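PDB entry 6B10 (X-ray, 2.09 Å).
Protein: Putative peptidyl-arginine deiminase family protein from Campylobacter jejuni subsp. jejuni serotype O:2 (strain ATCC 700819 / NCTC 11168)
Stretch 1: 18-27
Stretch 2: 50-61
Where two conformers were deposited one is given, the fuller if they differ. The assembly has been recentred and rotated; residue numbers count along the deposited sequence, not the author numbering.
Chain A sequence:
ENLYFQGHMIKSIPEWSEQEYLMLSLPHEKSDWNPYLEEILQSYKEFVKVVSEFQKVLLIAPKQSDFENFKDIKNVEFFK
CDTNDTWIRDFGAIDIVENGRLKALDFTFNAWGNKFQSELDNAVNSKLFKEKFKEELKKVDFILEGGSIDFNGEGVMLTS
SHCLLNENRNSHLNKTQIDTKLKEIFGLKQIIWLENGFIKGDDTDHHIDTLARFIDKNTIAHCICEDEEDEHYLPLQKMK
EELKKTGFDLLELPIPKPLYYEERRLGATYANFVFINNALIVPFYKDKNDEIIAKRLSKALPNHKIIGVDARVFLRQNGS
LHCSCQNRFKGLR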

# COMPACT_ATOMS: atom_id res chain seq x y z
N GLU A 18 -9.77 -9.78 -6.27
CA GLU A 18 -10.39 -8.96 -7.31
C GLU A 18 -10.87 -7.63 -6.74
O GLU A 18 -11.40 -7.56 -5.63
CB GLU A 18 -11.55 -9.71 -7.97
CG GLU A 18 -12.06 -9.06 -9.25
CD GLU A 18 -13.03 -9.94 -10.02
OE1 GLU A 18 -13.71 -10.79 -9.40
OE2 GLU A 18 -13.14 -9.78 -11.26
N GLN A 19 -10.69 -6.57 -7.52
CA GLN A 19 -10.97 -5.22 -7.08
C GLN A 19 -11.94 -4.50 -8.00
O GLN A 19 -12.11 -4.87 -9.17
CB GLN A 19 -9.66 -4.42 -7.01
CG GLN A 19 -8.63 -4.95 -6.02
CD GLN A 19 -7.25 -4.37 -6.25
OE1 GLN A 19 -7.10 -3.18 -6.54
NE2 GLN A 19 -6.22 -5.21 -6.14
N GLU A 20 -12.57 -3.46 -7.46
CA GLU A 20 -13.48 -2.61 -8.22
C GLU A 20 -12.77 -1.31 -8.59
O GLU A 20 -12.87 -0.85 -9.73
CB GLU A 20 -14.75 -2.33 -7.41
CG GLU A 20 -15.90 -1.77 -8.23
CD GLU A 20 -16.57 -2.81 -9.10
OE1 GLU A 20 -17.06 -3.82 -8.56
OE2 GLU A 20 -16.62 -2.61 -10.33
N TYR A 21 -12.04 -0.72 -7.64
CA TYR A 21 -11.31 0.53 -7.88
C TYR A 21 -9.90 0.50 -7.31
O TYR A 21 -9.65 -0.15 -6.29
CB TYR A 21 -12.01 1.69 -7.18
CG TYR A 21 -13.32 2.15 -7.79
CD1 TYR A 21 -13.34 3.05 -8.85
CD2 TYR A 21 -14.54 1.72 -7.28
CE1 TYR A 21 -14.53 3.50 -9.40
CE2 TYR A 21 -15.74 2.16 -7.82
CZ TYR A 21 -15.73 3.04 -8.87
OH TYR A 21 -16.92 3.48 -9.40
N LEU A 22 -8.99 1.22 -7.97
CA LEU A 22 -7.82 1.76 -7.31
C LEU A 22 -8.08 3.26 -7.08
O LEU A 22 -8.47 3.98 -8.00
CB LEU A 22 -6.54 1.56 -8.12
CG LEU A 22 -5.23 1.77 -7.34
CD1 LEU A 22 -5.00 0.67 -6.33
CD2 LEU A 22 -4.03 1.87 -8.27
N MET A 23 -7.85 3.70 -5.86
CA MET A 23 -8.18 5.06 -5.48
C MET A 23 -6.91 5.84 -5.18
O MET A 23 -6.00 5.35 -4.51
CB MET A 23 -9.09 5.03 -4.26
CG MET A 23 -10.33 4.17 -4.48
SD MET A 23 -11.47 4.19 -3.09
CE MET A 23 -10.43 3.61 -1.76
N LEU A 24 -6.84 7.07 -5.70
CA LEU A 24 -5.71 7.95 -5.50
C LEU A 24 -6.17 9.37 -5.17
O LEU A 24 -7.25 9.80 -5.56
CB LEU A 24 -4.83 7.99 -6.75
CG LEU A 24 -4.36 6.63 -7.31
CD1 LEU A 24 -5.28 6.16 -8.43
CD2 LEU A 24 -2.92 6.69 -7.81
N SER A 25 -5.32 10.09 -4.43
CA SER A 25 -5.56 11.49 -4.13
C SER A 25 -4.54 12.34 -4.89
O SER A 25 -3.36 12.36 -4.56
CB SER A 25 -5.43 11.73 -2.63
OG SER A 25 -5.61 13.09 -2.31
N LEU A 26 -5.02 13.05 -5.92
CA LEU A 26 -4.15 13.85 -6.78
C LEU A 26 -3.33 14.90 -6.02
O LEU A 26 -3.81 15.49 -5.06
CB LEU A 26 -4.96 14.54 -7.87
CG LEU A 26 -5.55 13.65 -8.96
CD1 LEU A 26 -6.37 14.49 -9.92
CD2 LEU A 26 -4.48 12.88 -9.72
N PRO A 27 -2.07 15.10 -6.45
CA PRO A 27 -1.32 16.27 -5.98
C PRO A 27 -1.88 17.53 -6.61
O PRO A 27 -2.26 17.50 -7.78
CB PRO A 27 0.11 16.01 -6.47
CG PRO A 27 0.15 14.58 -6.88
CD PRO A 27 -1.24 14.24 -7.31
N VAL A 50 -1.61 3.22 -16.95
CA VAL A 50 -1.26 1.80 -16.82
C VAL A 50 -2.37 1.02 -16.12
O VAL A 50 -2.86 0.01 -16.64
CB VAL A 50 0.08 1.62 -16.07
CG1 VAL A 50 0.29 0.18 -15.64
CG2 VAL A 50 1.24 2.08 -16.95
N VAL A 51 -2.79 1.50 -14.95
CA VAL A 51 -3.81 0.83 -14.14
C VAL A 51 -5.15 0.73 -14.86
O VAL A 51 -5.80 -0.33 -14.84
CB VAL A 51 -4.04 1.54 -12.79
CG1 VAL A 51 -5.21 0.92 -12.04
CG2 VAL A 51 -2.80 1.48 -11.91
N SER A 52 -5.55 1.83 -15.50
CA SER A 52 -6.88 1.96 -16.11
C SER A 52 -7.13 0.92 -17.19
O SER A 52 -8.27 0.61 -17.49
CB SER A 52 -7.09 3.36 -16.67
OG SER A 52 -6.26 3.60 -17.80
N GLU A 53 -6.05 0.37 -17.75
CA GLU A 53 -6.15 -0.72 -18.72
C GLU A 53 -6.67 -1.99 -18.07
O GLU A 53 -7.23 -2.85 -18.75
CB GLU A 53 -4.78 -1.01 -19.34
CG GLU A 53 -4.82 -1.90 -20.57
CD GLU A 53 -3.52 -2.64 -20.81
OE1 GLU A 53 -3.58 -3.82 -21.23
OE2 GLU A 53 -2.45 -2.05 -20.57
N PHE A 54 -6.49 -2.12 -16.75
CA PHE A 54 -6.86 -3.35 -16.03
C PHE A 54 -8.07 -3.24 -15.10
O PHE A 54 -8.76 -4.23 -14.89
CB PHE A 54 -5.65 -3.84 -15.24
CG PHE A 54 -4.55 -4.36 -16.11
CD1 PHE A 54 -4.57 -5.67 -16.56
CD2 PHE A 54 -3.50 -3.54 -16.50
CE1 PHE A 54 -3.57 -6.16 -17.36
CE2 PHE A 54 -2.49 -4.02 -17.31
CZ PHE A 54 -2.52 -5.33 -17.74
N GLN A 55 -8.32 -2.07 -14.52
CA GLN A 55 -9.49 -1.89 -13.67
C GLN A 55 -9.81 -0.41 -13.54
O GLN A 55 -8.99 0.45 -13.89
CB GLN A 55 -9.28 -2.52 -12.29
CG GLN A 55 -8.28 -1.79 -11.39
CD GLN A 55 -7.99 -2.53 -10.09
OE1 GLN A 55 -7.82 -3.75 -10.07
NE2 GLN A 55 -7.91 -1.78 -9.00
N LYS A 56 -10.99 -0.10 -13.01
CA LYS A 56 -11.38 1.29 -12.84
C LYS A 56 -10.45 1.99 -11.86
O LYS A 56 -9.90 1.38 -10.95
CB LYS A 56 -12.82 1.41 -12.36
CG LYS A 56 -13.85 1.05 -13.40
CD LYS A 56 -15.25 1.16 -12.83
CE LYS A 56 -15.61 -0.05 -11.98
NZ LYS A 56 -16.86 0.20 -11.22
N VAL A 57 -10.29 3.29 -12.08
CA VAL A 57 -9.50 4.14 -11.22
C VAL A 57 -10.38 5.29 -10.76
O VAL A 57 -11.13 5.86 -11.56
CB VAL A 57 -8.28 4.70 -11.98
CG1 VAL A 57 -7.50 5.70 -11.13
CG2 VAL A 57 -7.37 3.57 -12.45
N LEU A 58 -10.29 5.63 -9.47
CA LEU A 58 -10.99 6.78 -8.91
C LEU A 58 -9.96 7.80 -8.43
O LEU A 58 -9.11 7.48 -7.60
CB LEU A 58 -11.88 6.35 -7.74
CG LEU A 58 -12.67 7.47 -7.05
CD1 LEU A 58 -13.58 8.18 -8.02
CD2 LEU A 58 -13.48 6.92 -5.88
N LEU A 59 -10.06 9.02 -8.94
CA LEU A 59 -9.15 10.10 -8.55
C LEU A 59 -9.89 11.12 -7.71
O LEU A 59 -10.94 11.61 -8.10
CB LEU A 59 -8.59 10.79 -9.80
CG LEU A 59 -7.87 9.90 -10.81
CD1 LEU A 59 -7.50 10.73 -12.04
CD2 LEU A 59 -6.63 9.26 -10.20
N ILE A 60 -9.32 11.44 -6.55
CA ILE A 60 -9.91 12.36 -5.59
C ILE A 60 -9.11 13.66 -5.60
O ILE A 60 -7.89 13.63 -5.48
CB ILE A 60 -9.88 11.76 -4.17
CG1 ILE A 60 -10.58 10.40 -4.14
CG2 ILE A 60 -10.53 12.70 -3.16
CD1 ILE A 60 -10.30 9.57 -2.90
N ALA A 61 -9.80 14.79 -5.76
CA ALA A 61 -9.15 16.11 -5.78
C ALA A 61 -10.14 17.24 -5.48
O ALA A 61 -11.35 17.08 -5.71
CB ALA A 61 -8.50 16.35 -7.13
O HOH W 1 -13.02 -2.00 -12.46

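Two parallel strands lie side by side, and three residues of the second stretch, Lys56, Leu58 and Gln55, lose the most surface to the first stretch. Lys56 covers the most surface. Its long aliphatic chain carries the ammonium out to Glu20, where Lys56 NZ forms a salt bridge with OE2 of Glu20 at 3.0 Å; the same NZ lies 4.4 Å from the centroid of the Tyr21 ring, an off-centre cation-pi contact. Lys56 O accepts a hydrogen bond from Leu22 N (3.1 Å), while a water links Lys56 N to Glu20 O. Leu58 sits further along, its backbone bonded through both its N and its O: Leu58 N donates to Leu22 O (2.9 Å) and Leu58 O accepts from Leu24 N (3.0 Å), the alternation expected of parallel strands. Its side chain shares a face with Tyr21 and Met23, and Leu58 CB packs 3.8 Å from Tyr21 CD1; a branched aliphatic residue suits this buried site. Gln55, in the loop that leads to the strand, is also buried, so its amide needs partners: Gln55 NE2 donates to Gln19 OE1 (2.9 Å, nearly linear), and Gln55 OE1 is satisfied elsewhere in the structure. On the other face, Leu24 CD1 meets Val57 CG1 at 3.5 Å, apolar against apolar.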